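Local atomic coordinates of Dye-decolorizing peroxidase (Irpex lacteus, PDB entry 7D8M), a protein that probably acts as a heme b peroxidase, using hydrogen peroxide to oxidise dyes and other substrates. Residues A35-K39 / G78-V82; P64-V68 / I131-Y135; N289-Y293 / I313-R319. One frame throughout, in Å; residues are numbered along the deposited sequence.

Contact 1 (A35-K39 / G78-V82)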
loop_
_atom_site.group_PDB
_atom_site.type_symbol
_atom_site.label_atom_id
_atom_site.label_comp_id
_atom_site.label_asym_id
_atom_site.label_seq_id
_atom_site.Cartn_x
_atom_site.Cartn_y
_atom_site.Cartn_z
ATOM N N ALA A 35 14.490 24.840 -11.065
ATOM C CA ALA A 35 13.168 25.070 -10.490
ATOM C C ALA A 35 12.319 25.968 -11.383
ATOM O O ALA A 35 11.134 25.688 -11.608
ATOM C CB ALA A 35 13.299 25.674 -9.090
ATOM N N THR A 36 12.912 27.049 -11.911
ATOM C CA THR A 36 12.148 27.979 -12.739
ATOM C C THR A 36 11.591 27.284 -13.976
ATOM O O THR A 36 10.408 27.430 -14.304
ATOM C CB THR A 36 13.013 29.179 -13.138
ATOM O OG1 THR A 36 13.466 29.866 -11.963
ATOM C CG2 THR A 36 12.203 30.143 -13.990
ATOM N N ALA A 37 12.433 26.519 -14.676
ATOM C CA ALA A 37 11.968 25.799 -15.859
ATOM C C ALA A 37 10.997 24.678 -15.494
ATOM O O ALA A 37 10.069 24.381 -16.260
ATOM C CB ALA A 37 13.162 25.242 -16.636
ATOM N N PHE A 38 11.188 24.054 -14.331
ATOM C CA PHE A 38 10.272 23.000 -13.910
ATOM C C PHE A 38 8.883 23.562 -13.632
ATOM O O PHE A 38 7.886 23.063 -14.162
ATOM C CB PHE A 38 10.837 22.286 -12.680
ATOM C CG PHE A 38 10.088 21.036 -12.307
ATOM C CD1 PHE A 38 8.973 21.098 -11.490
ATOM C CD2 PHE A 38 10.517 19.797 -12.761
ATOM C CE1 PHE A 38 8.297 19.943 -11.131
ATOM C CE2 PHE A 38 9.835 18.643 -12.424
ATOM C CZ PHE A 38 8.728 18.720 -11.607
ATOM N N LYS A 39 8.801 24.623 -12.822
ATOM C CA LYS A 39 7.511 25.249 -12.546
ATOM C C LYS A 39 6.816 25.696 -13.832
ATOM O O LYS A 39 5.593 25.548 -13.970
ATOM C CB LYS A 39 7.700 26.437 -11.601
ATOM C CG LYS A 39 8.304 26.074 -10.249
ATOM C CD LYS A 39 8.537 27.309 -9.377
ATOM C CE LYS A 39 8.527 26.949 -7.888
ATOM N NZ LYS A 39 8.339 28.139 -7.007
ATOM N N GLY A 78 11.917 21.680 -1.043
ATOM C CA GLY A 78 13.063 22.571 -1.004
ATOM C C GLY A 78 13.482 23.026 -2.388
ATOM O O GLY A 78 13.685 24.217 -2.629
ATOM N N ALA A 79 13.600 22.080 -3.324
ATOM C CA ALA A 79 14.031 22.425 -4.674
ATOM C C ALA A 79 13.045 23.342 -5.374
ATOM O O ALA A 79 13.428 24.038 -6.324
ATOM C CB ALA A 79 14.248 21.159 -5.505
ATOM N N LEU A 80 11.789 23.370 -4.934
ATOM C CA LEU A 80 10.794 24.273 -5.497
ATOM C C LEU A 80 10.570 25.511 -4.637
ATOM O O LEU A 80 9.652 26.290 -4.919
ATOM C CB LEU A 80 9.474 23.533 -5.699
ATOM C CG LEU A 80 9.527 22.482 -6.802
ATOM C CD1 LEU A 80 8.250 21.656 -6.787
ATOM C CD2 LEU A 80 9.738 23.154 -8.152
ATOM N N ASN A 81 11.386 25.696 -3.598
ATOM C CA ASN A 81 11.262 26.797 -2.640
ATOM C C ASN A 81 9.859 26.878 -2.045
ATOM O O ASN A 81 9.242 27.944 -1.972
ATOM C CB ASN A 81 11.661 28.129 -3.271
ATOM C CG ASN A 81 12.074 29.141 -2.233
ATOM O OD1 ASN A 81 11.281 29.990 -1.827
ATOM N ND2 ASN A 81 13.316 29.039 -1.770
ATOM N N VAL A 82 9.357 25.727 -1.605
ATOM C CA VAL A 82 8.084 25.631 -0.906
ATOM C C VAL A 82 8.386 25.183 0.519
ATOM O O VAL A 82 9.130 24.217 0.725
ATOM C CB VAL A 82 7.128 24.655 -1.614
ATOM C CG1 VAL A 82 5.885 24.403 -0.769
ATOM C CG2 VAL A 82 6.751 25.180 -3.009
#

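Contact 2 (P64-V68 / I131-Y135)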
loop_
_atom_site.group_PDB
_atom_site.type_symbol
_atom_site.label_atom_id
_atom_site.label_comp_id
_atom_site.label_asym_id
_atom_site.label_seq_id
_atom_site.Cartn_x
_atom_site.Cartn_y
_atom_site.Cartn_z
ATOM N N PRO A 64 -8.595 10.793 -20.466
ATOM C CA PRO A 64 -7.434 10.752 -21.359
ATOM C C PRO A 64 -6.906 9.327 -21.496
ATOM O O PRO A 64 -7.318 8.409 -20.789
ATOM C CB PRO A 64 -6.423 11.665 -20.662
ATOM C CG PRO A 64 -6.772 11.561 -19.209
ATOM C CD PRO A 64 -8.248 11.251 -19.108
ATOM N N LEU A 65 -5.967 9.154 -22.430
ATOM C CA LEU A 65 -5.443 7.815 -22.681
ATOM C C LEU A 65 -4.647 7.278 -21.494
ATOM O O LEU A 65 -4.574 6.059 -21.304
ATOM C CB LEU A 65 -4.592 7.817 -23.947
ATOM C CG LEU A 65 -5.418 7.886 -25.233
ATOM C CD1 LEU A 65 -4.524 7.755 -26.452
ATOM C CD2 LEU A 65 -6.473 6.799 -25.226
ATOM N N ALA A 66 -4.043 8.157 -20.695
ATOM C CA ALA A 66 -3.365 7.745 -19.472
ATOM C C ALA A 66 -3.749 8.700 -18.357
ATOM O O ALA A 66 -3.872 9.903 -18.589
ATOM C CB ALA A 66 -1.843 7.732 -19.640
ATOM N N PHE A 67 -3.948 8.157 -17.155
ATOM C CA PHE A 67 -4.144 8.977 -15.968
ATOM C C PHE A 67 -2.785 9.383 -15.412
ATOM O O PHE A 67 -1.841 8.588 -15.412
ATOM C CB PHE A 67 -4.924 8.212 -14.894
ATOM C CG PHE A 67 -6.284 7.734 -15.338
ATOM C CD1 PHE A 67 -6.915 8.283 -16.453
ATOM C CD2 PHE A 67 -6.941 6.736 -14.626
ATOM C CE1 PHE A 67 -8.171 7.833 -16.849
ATOM C CE2 PHE A 67 -8.202 6.289 -15.012
ATOM C CZ PHE A 67 -8.817 6.840 -16.122
ATOM N N VAL A 68 -2.676 10.620 -14.935
ATOM C CA VAL A 68 -1.401 11.121 -14.435
ATOM C C VAL A 68 -1.613 11.756 -13.075
ATOM O O VAL A 68 -2.516 12.585 -12.897
ATOM C CB VAL A 68 -0.736 12.125 -15.396
ATOM C CG1 VAL A 68 0.644 12.478 -14.880
ATOM C CG2 VAL A 68 -0.622 11.545 -16.791
ATOM N N ILE A 131 1.546 3.400 -24.102
ATOM C CA ILE A 131 1.005 4.713 -23.758
ATOM C C ILE A 131 1.715 5.302 -22.540
ATOM O O ILE A 131 2.001 6.505 -22.503
ATOM C CB ILE A 131 -0.514 4.624 -23.538
ATOM C CG1 ILE A 131 -1.217 4.172 -24.822
ATOM C CG2 ILE A 131 -1.077 5.962 -23.113
ATOM C CD1 ILE A 131 -2.703 4.048 -24.664
ATOM N N THR A 132 1.994 4.488 -21.509
ATOM C CA THR A 132 2.739 5.035 -20.375
ATOM C C THR A 132 4.126 5.499 -20.808
ATOM O O THR A 132 4.635 6.502 -20.293
ATOM C CB THR A 132 2.866 4.020 -19.223
ATOM O OG1 THR A 132 3.661 2.909 -19.650
ATOM C CG2 THR A 132 1.494 3.551 -18.725
ATOM N N ALA A 133 4.744 4.800 -21.766
ATOM C CA ALA A 133 6.043 5.239 -22.263
ATOM C C ALA A 133 5.909 6.538 -23.051
ATOM O O ALA A 133 6.779 7.414 -22.977
ATOM C CB ALA A 133 6.666 4.146 -23.127
ATOM N N GLN A 134 4.813 6.669 -23.798
ATOM C CA GLN A 134 4.510 7.897 -24.528
ATOM C C GLN A 134 4.424 9.087 -23.584
ATOM O O GLN A 134 5.064 10.126 -23.808
ATOM C CB GLN A 134 3.190 7.716 -25.271
ATOM C CG GLN A 134 3.139 8.271 -26.680
ATOM C CD GLN A 134 2.172 7.474 -27.542
ATOM O OE1 GLN A 134 1.015 7.263 -27.167
ATOM N NE2 GLN A 134 2.648 7.011 -28.694
ATOM N N TYR A 135 3.611 8.959 -22.531
ATOM C CA TYR A 135 3.479 10.034 -21.553
ATOM C C TYR A 135 4.815 10.346 -20.889
ATOM O O TYR A 135 5.130 11.515 -20.626
ATOM C CB TYR A 135 2.432 9.661 -20.508
ATOM C CG TYR A 135 1.029 10.047 -20.903
ATOM C CD1 TYR A 135 0.400 9.439 -21.987
ATOM C CD2 TYR A 135 0.330 11.026 -20.203
ATOM C CE1 TYR A 135 -0.885 9.793 -22.361
ATOM C CE2 TYR A 135 -0.959 11.392 -20.578
ATOM C CZ TYR A 135 -1.560 10.766 -21.652
ATOM O OH TYR A 135 -2.839 11.109 -22.025
HETATM O O HOH W 1 -5.535 11.335 -24.172
#

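Contact 3 (N289-Y293 / I313-R319). With HEM (protoporphyrin IX containing Fe), chain B.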
loop_
_atom_site.group_PDB
_atom_site.type_symbol
_atom_site.label_atom_id
_atom_site.label_comp_id
_atom_site.label_asym_id
_atom_site.label_seq_id
_atom_site.Cartn_x
_atom_site.Cartn_y
_atom_site.Cartn_z
ATOM N N ASN A 289 -15.661 -8.957 2.622
ATOM C CA ASN A 289 -15.103 -8.089 3.652
ATOM C C ASN A 289 -15.994 -7.967 4.879
ATOM O O ASN A 289 -15.700 -7.158 5.768
ATOM C CB ASN A 289 -14.811 -6.691 3.090
ATOM C CG ASN A 289 -13.532 -6.103 3.662
ATOM O OD1 ASN A 289 -12.665 -6.841 4.154
ATOM N ND2 ASN A 289 -13.403 -4.783 3.609
ATOM N N ASN A 290 -17.062 -8.757 4.967
ATOM C CA ASN A 290 -18.053 -8.604 6.032
ATOM C C ASN A 290 -17.679 -9.508 7.209
ATOM O O ASN A 290 -18.248 -10.582 7.424
ATOM C CB ASN A 290 -19.446 -8.910 5.490
ATOM C CG ASN A 290 -20.553 -8.446 6.415
ATOM O OD1 ASN A 290 -20.309 -7.746 7.402
ATOM N ND2 ASN A 290 -21.784 -8.828 6.093
ATOM N N PHE A 291 -16.708 -9.045 7.996
ATOM C CA PHE A 291 -16.216 -9.787 9.149
ATOM C C PHE A 291 -15.476 -8.826 10.064
ATOM O O PHE A 291 -14.987 -7.776 9.629
ATOM C CB PHE A 291 -15.299 -10.945 8.736
ATOM C CG PHE A 291 -14.034 -10.502 8.035
ATOM C CD1 PHE A 291 -12.857 -10.322 8.747
ATOM C CD2 PHE A 291 -14.021 -10.283 6.659
ATOM C CE1 PHE A 291 -11.691 -9.918 8.094
ATOM C CE2 PHE A 291 -12.867 -9.893 6.003
ATOM C CZ PHE A 291 -11.700 -9.708 6.716
ATOM N N ASN A 292 -15.392 -9.205 11.348
ATOM C CA ASN A 292 -14.664 -8.390 12.315
ATOM C C ASN A 292 -13.960 -9.246 13.365
ATOM O O ASN A 292 -13.565 -8.721 14.418
ATOM C CB ASN A 292 -15.602 -7.367 12.990
ATOM C CG ASN A 292 -16.739 -8.021 13.768
ATOM O OD1 ASN A 292 -16.715 -9.215 14.058
ATOM N ND2 ASN A 292 -17.738 -7.227 14.118
ATOM N N TYR A 293 -13.819 -10.550 13.099
ATOM C CA TYR A 293 -13.160 -11.541 13.943
ATOM C C TYR A 293 -14.002 -11.952 15.146
ATOM O O TYR A 293 -13.614 -12.878 15.860
ATOM C CB TYR A 293 -11.775 -11.058 14.389
ATOM C CG TYR A 293 -10.920 -10.679 13.196
ATOM C CD1 TYR A 293 -10.551 -11.636 12.263
ATOM C CD2 TYR A 293 -10.519 -9.363 12.984
ATOM C CE1 TYR A 293 -9.788 -11.298 11.143
ATOM C CE2 TYR A 293 -9.748 -9.010 11.867
ATOM C CZ TYR A 293 -9.384 -9.992 10.958
ATOM O OH TYR A 293 -8.623 -9.684 9.851
ATOM N N ILE A 313 -3.586 -9.366 7.551
ATOM C CA ILE A 313 -4.665 -8.379 7.524
ATOM C C ILE A 313 -5.146 -8.051 8.929
ATOM O O ILE A 313 -5.662 -6.953 9.168
ATOM C CB ILE A 313 -5.837 -8.838 6.631
ATOM C CG1 ILE A 313 -6.577 -10.041 7.231
ATOM C CG2 ILE A 313 -5.362 -9.108 5.201
ATOM C CD1 ILE A 313 -7.920 -10.292 6.582
ATOM N N ARG A 314 -4.995 -8.981 9.881
ATOM C CA ARG A 314 -5.406 -8.706 11.251
ATOM C C ARG A 314 -4.356 -7.881 12.003
ATOM O O ARG A 314 -4.696 -7.160 12.949
ATOM C CB ARG A 314 -5.705 -10.030 11.974
ATOM C CG ARG A 314 -6.380 -9.865 13.345
ATOM C CD ARG A 314 -6.797 -11.213 13.989
ATOM N NE ARG A 314 -7.585 -11.000 15.207
ATOM C CZ ARG A 314 -8.429 -11.890 15.728
ATOM N NH1 ARG A 314 -8.608 -13.073 15.149
ATOM N NH2 ARG A 314 -9.101 -11.594 16.832
ATOM N N LYS A 315 -3.083 -7.971 11.600
ATOM C CA LYS A 315 -2.061 -7.081 12.144
ATOM C C LYS A 315 -2.246 -5.650 11.631
ATOM O O LYS A 315 -2.186 -4.688 12.407
ATOM C CB LYS A 315 -0.670 -7.605 11.778
ATOM C CG LYS A 315 -0.130 -8.700 12.699
ATOM C CD LYS A 315 0.546 -8.097 13.939
ATOM C CE LYS A 315 1.854 -8.812 14.277
ATOM N NZ LYS A 315 2.479 -8.249 15.516
ATOM N N THR A 316 -2.480 -5.488 10.328
ATOM C CA THR A 316 -2.506 -4.148 9.733
ATOM C C THR A 316 -3.863 -3.467 9.836
ATOM O O THR A 316 -3.944 -2.247 9.649
ATOM C CB THR A 316 -2.113 -4.197 8.259
ATOM O OG1 THR A 316 -3.028 -5.051 7.553
ATOM C CG2 THR A 316 -0.694 -4.712 8.107
ATOM N N ASN A 317 -4.925 -4.223 10.100
ATOM C CA ASN A 317 -6.242 -3.660 10.400
ATOM C C ASN A 317 -6.840 -4.519 11.499
ATOM O O ASN A 317 -7.596 -5.464 11.234
ATOM C CB ASN A 317 -7.143 -3.621 9.162
ATOM C CG ASN A 317 -8.543 -3.080 9.467
ATOM O OD1 ASN A 317 -8.835 -2.673 10.596
ATOM N ND2 ASN A 317 -9.412 -3.071 8.453
ATOM N N PRO A 318 -6.494 -4.240 12.753
ATOM C CA PRO A 318 -7.051 -4.990 13.896
ATOM C C PRO A 318 -8.492 -4.567 14.165
ATOM O O PRO A 318 -8.807 -3.815 15.091
ATOM C CB PRO A 318 -6.098 -4.621 15.036
ATOM C CG PRO A 318 -5.567 -3.277 14.675
ATOM C CD PRO A 318 -5.553 -3.189 13.177
ATOM N N ARG A 319 -9.392 -5.070 13.311
ATOM C CA ARG A 319 -10.795 -4.677 13.377
ATOM C C ARG A 319 -11.393 -4.934 14.754
ATOM O O ARG A 319 -12.263 -4.179 15.201
ATOM C CB ARG A 319 -11.608 -5.430 12.314
ATOM C CG ARG A 319 -11.087 -5.294 10.898
ATOM C CD ARG A 319 -11.780 -6.261 9.956
ATOM N NE ARG A 319 -11.218 -6.166 8.611
ATOM C CZ ARG A 319 -11.896 -6.394 7.490
ATOM N NH1 ARG A 319 -13.175 -6.747 7.544
ATOM N NH2 ARG A 319 -11.285 -6.276 6.314
HETATM C CHA HEM B . -4.168 -6.473 2.879
HETATM C CHB HEM B . -0.585 -8.663 0.452
HETATM C CHC HEM B . 2.469 -5.157 1.868
HETATM C CHD HEM B . -0.992 -3.264 4.689
HETATM C C1A HEM B . -3.481 -7.362 2.083
HETATM C C2A HEM B . -4.049 -8.495 1.376
HETATM C C3A HEM B . -3.053 -9.089 0.694
HETATM C C4A HEM B . -1.833 -8.354 0.949
HETATM C CMA HEM B . -3.135 -10.332 -0.210
HETATM C CAA HEM B . -5.546 -8.902 1.417
HETATM C CBA HEM B . -6.322 -8.182 0.315
HETATM C CGA HEM B . -7.095 -6.997 0.860
HETATM O O1A HEM B . -7.610 -7.083 2.000
HETATM O O2A HEM B . -7.223 -5.969 0.139
HETATM C C1B HEM B . 0.535 -7.880 0.599
HETATM C C2B HEM B . 1.796 -8.104 -0.070
HETATM C C3B HEM B . 2.643 -7.137 0.333
HETATM C C4B HEM B . 1.936 -6.272 1.250
HETATM C CMB HEM B . 2.056 -9.297 -1.036
HETATM C CAB HEM B . 4.111 -6.875 -0.083
HETATM C CBB HEM B . 4.663 -7.371 -1.196
HETATM C C1C HEM B . 1.832 -4.371 2.813
HETATM C C2C HEM B . 2.430 -3.309 3.606
HETATM C C3C HEM B . 1.464 -2.780 4.385
HETATM C C4C HEM B . 0.238 -3.509 4.119
HETATM C CMC HEM B . 3.917 -2.895 3.493
HETATM C CAC HEM B . 1.546 -1.640 5.434
HETATM C CBC HEM B . 2.688 -1.297 6.056
HETATM C C1D HEM B . -2.174 -3.888 4.350
HETATM C C2D HEM B . -3.518 -3.478 4.723
HETATM C C3D HEM B . -4.385 -4.363 4.230
HETATM C C4D HEM B . -3.629 -5.375 3.517
HETATM C CMD HEM B . -3.906 -2.245 5.557
HETATM C CAD HEM B . -5.917 -4.322 4.398
HETATM C CBD HEM B . -6.282 -5.062 5.689
HETATM C CGD HEM B . -7.764 -4.977 5.984
HETATM O O1D HEM B . -8.341 -6.004 6.427
HETATM O O2D HEM B . -8.376 -3.892 5.770
HETATM N NA HEM B . -2.133 -7.314 1.807
HETATM N NB HEM B . 0.648 -6.752 1.401
HETATM N NC HEM B . 0.506 -4.466 3.162
HETATM N ND HEM B . -2.277 -5.045 3.596
HETATM FE FE HEM B . -0.751 -5.988 2.614
HETATM O O HOH W 2 -8.514 -6.989 9.111
#

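Contact 1 (A35-K39 / G78-V82)
The polar part of this contact is one hydrogen bond: Lys-39, one turn into helix 35-49, gives NZ to the carbonyl O of Leu-80, 3.1 Å away. The same NZ also bonds to the carbonyl O of Ala-450 near the C-terminus, so one ammonium group joins the helix to two backbone oxygens. Lysine suits the place because its chain, extended beyond CG, reaches the neighbouring loop while its CG and CE pass Leu-80 CD2.

The apolar contacts gather round Leu-80. Its CD2 lies 3.9 Å from CG of Lys-39, the two side chains running past each other in opposite directions, and 4.0 Å from CD1 of Phe-38, whose chain it crosses at about a right angle. With its CG anti to the backbone N (chi1 -170°), Phe-38 places its ring beside this methyl and against Phe-143. Ala-35 is small enough to let the end of helix 74-79 approach, its CB coming within 3.2 Å of Ala-79 O.

The loop owes its shape to a Schellman motif that ends helix 74-79, with Asn-81 at positive phi as its C-prime residue and Asn-81 N bonded to Gly-78 O at 2.9 Å. Chemically, then, a helix terminus is held from outside: a lysine takes up a carbonyl just past the last helical residue, and a leucine beside it is buried.

Contact 2 (P64-V68 / I131-Y135)
Ala-66 and Tyr-135 meet where helix 129-143 lies against edge strand 67-72 and residues leading into it in a ferredoxin-like alpha+beta module, the unit of the dimeric alpha+beta barrel family. The bump is the methyl of Ala-66, which presses onto the middle of the Tyr-135 ring: CB stands 3.5 Å from the ring centroid and 10° off its normal, a CH-pi contact. Alanine suits the place because its single methyl lets the ring lie close to the backbone. Two residues on, Val-68 sends CG2 obliquely against the ring, 3.6 Å from CD2 of Tyr-135; the branch anti to the carbonyl carbon does the touching.

One turn before the tyrosine, Ile-131 fills the dip beside Leu-65 and Ala-66. Its CG2, placed anti to the backbone N by a chi1 of -62° for CG1, lies 4.0 Å from CB of Ala-66 and 4.1 Å from CB of Leu-65. Tyr-45 of helix 35-49 touches both Val-68 and Tyr-135, so the two helices meet here.

Tyrosine also brings a polar end to the loop before the strand: its OH accepts a weak hydrogen bond from Ala-66 N at 3.5 Å, while a water 2.8 Å from Leu-65 N takes that neighbouring amide proton.

Contact 3 (N289-Y293 / I313-R319)
NH1 of Arg-319 is gripped by two backbone oxygens of the loop 289-293: it donates to Asn-289 O at 3.1 Å and to Phe-291 O at 2.9 Å, both near the guanidinium plane. NH2 of Arg-319 gives a shorter bond, 2.6 Å and nearly straight (175°), to the side-chain OD1 of Asn-289. The same NH2 of Arg-319 bonds propionate oxygen O1D of the heme at 3.0 Å. An arginine suits this place because a flat group with several N-H donors can serve loop and cofactor together, and its positive charge probably helps to balance the propionate.

One face of the same guanidinium lies flat on the Phe-291 ring, with centres 3.8 Å apart and planes 11° from parallel, a cation-pi stack with NH1 over the ring centre. Phe-291 gets there with CG wedged between backbone N and carbonyl carbon (chi1 63°). Bonds in the plane and a ring against one face should hold the group's rotation.

Tyr-293 lies between two neighbours. Over one face passes the extended chain of Arg-314, its CD above the ring centre and its guanidinium stacked on the ring off-centre, centres 4.3 Å apart, while a salt bridge to Asp-320 takes the charge; CD1 of Phe-291 approaches the opposite face toward the rim. The phenol OH touches CG1 of Ile-313 and meets a water 2.8 Å away that also bonds Asn-317 O and weakly accepts from NE of Arg-319.

Asn-317 adds a bond, giving ND2 to the other oxygen of that propionate, O2D, at 3.0 Å; Ser-175 and Arg-335 also bond the heme. Coming just after the helix that carries the axial ligand His-312, this is the proximal heme-binding segment of a DyP-type peroxidase, and in this enzyme Asn-317 and Arg-319 hold one propionate.

Contacts 1 and 2 belong to the N-terminal ferredoxin-like module, with centres 24 Å apart and no touch between them. Their segments alternate along the chain (35-39, 64-68, 78-82, 131-135): strand 67-72 of contact 2 is followed by helix 74-79 of contact 1. Contact 1 joins the start of helix 35-49 to the end of helix 74-79, and contact 2 lays helix 129-143 on strand 67-72 and the residues before it. Contact 3 comes later in the sequence, about 43 Å from contact 1 and 36 Å from contact 2 between centres, on the opposite side of the chain's centre. The first two join helices and strand within the module; the third alone touches the heme.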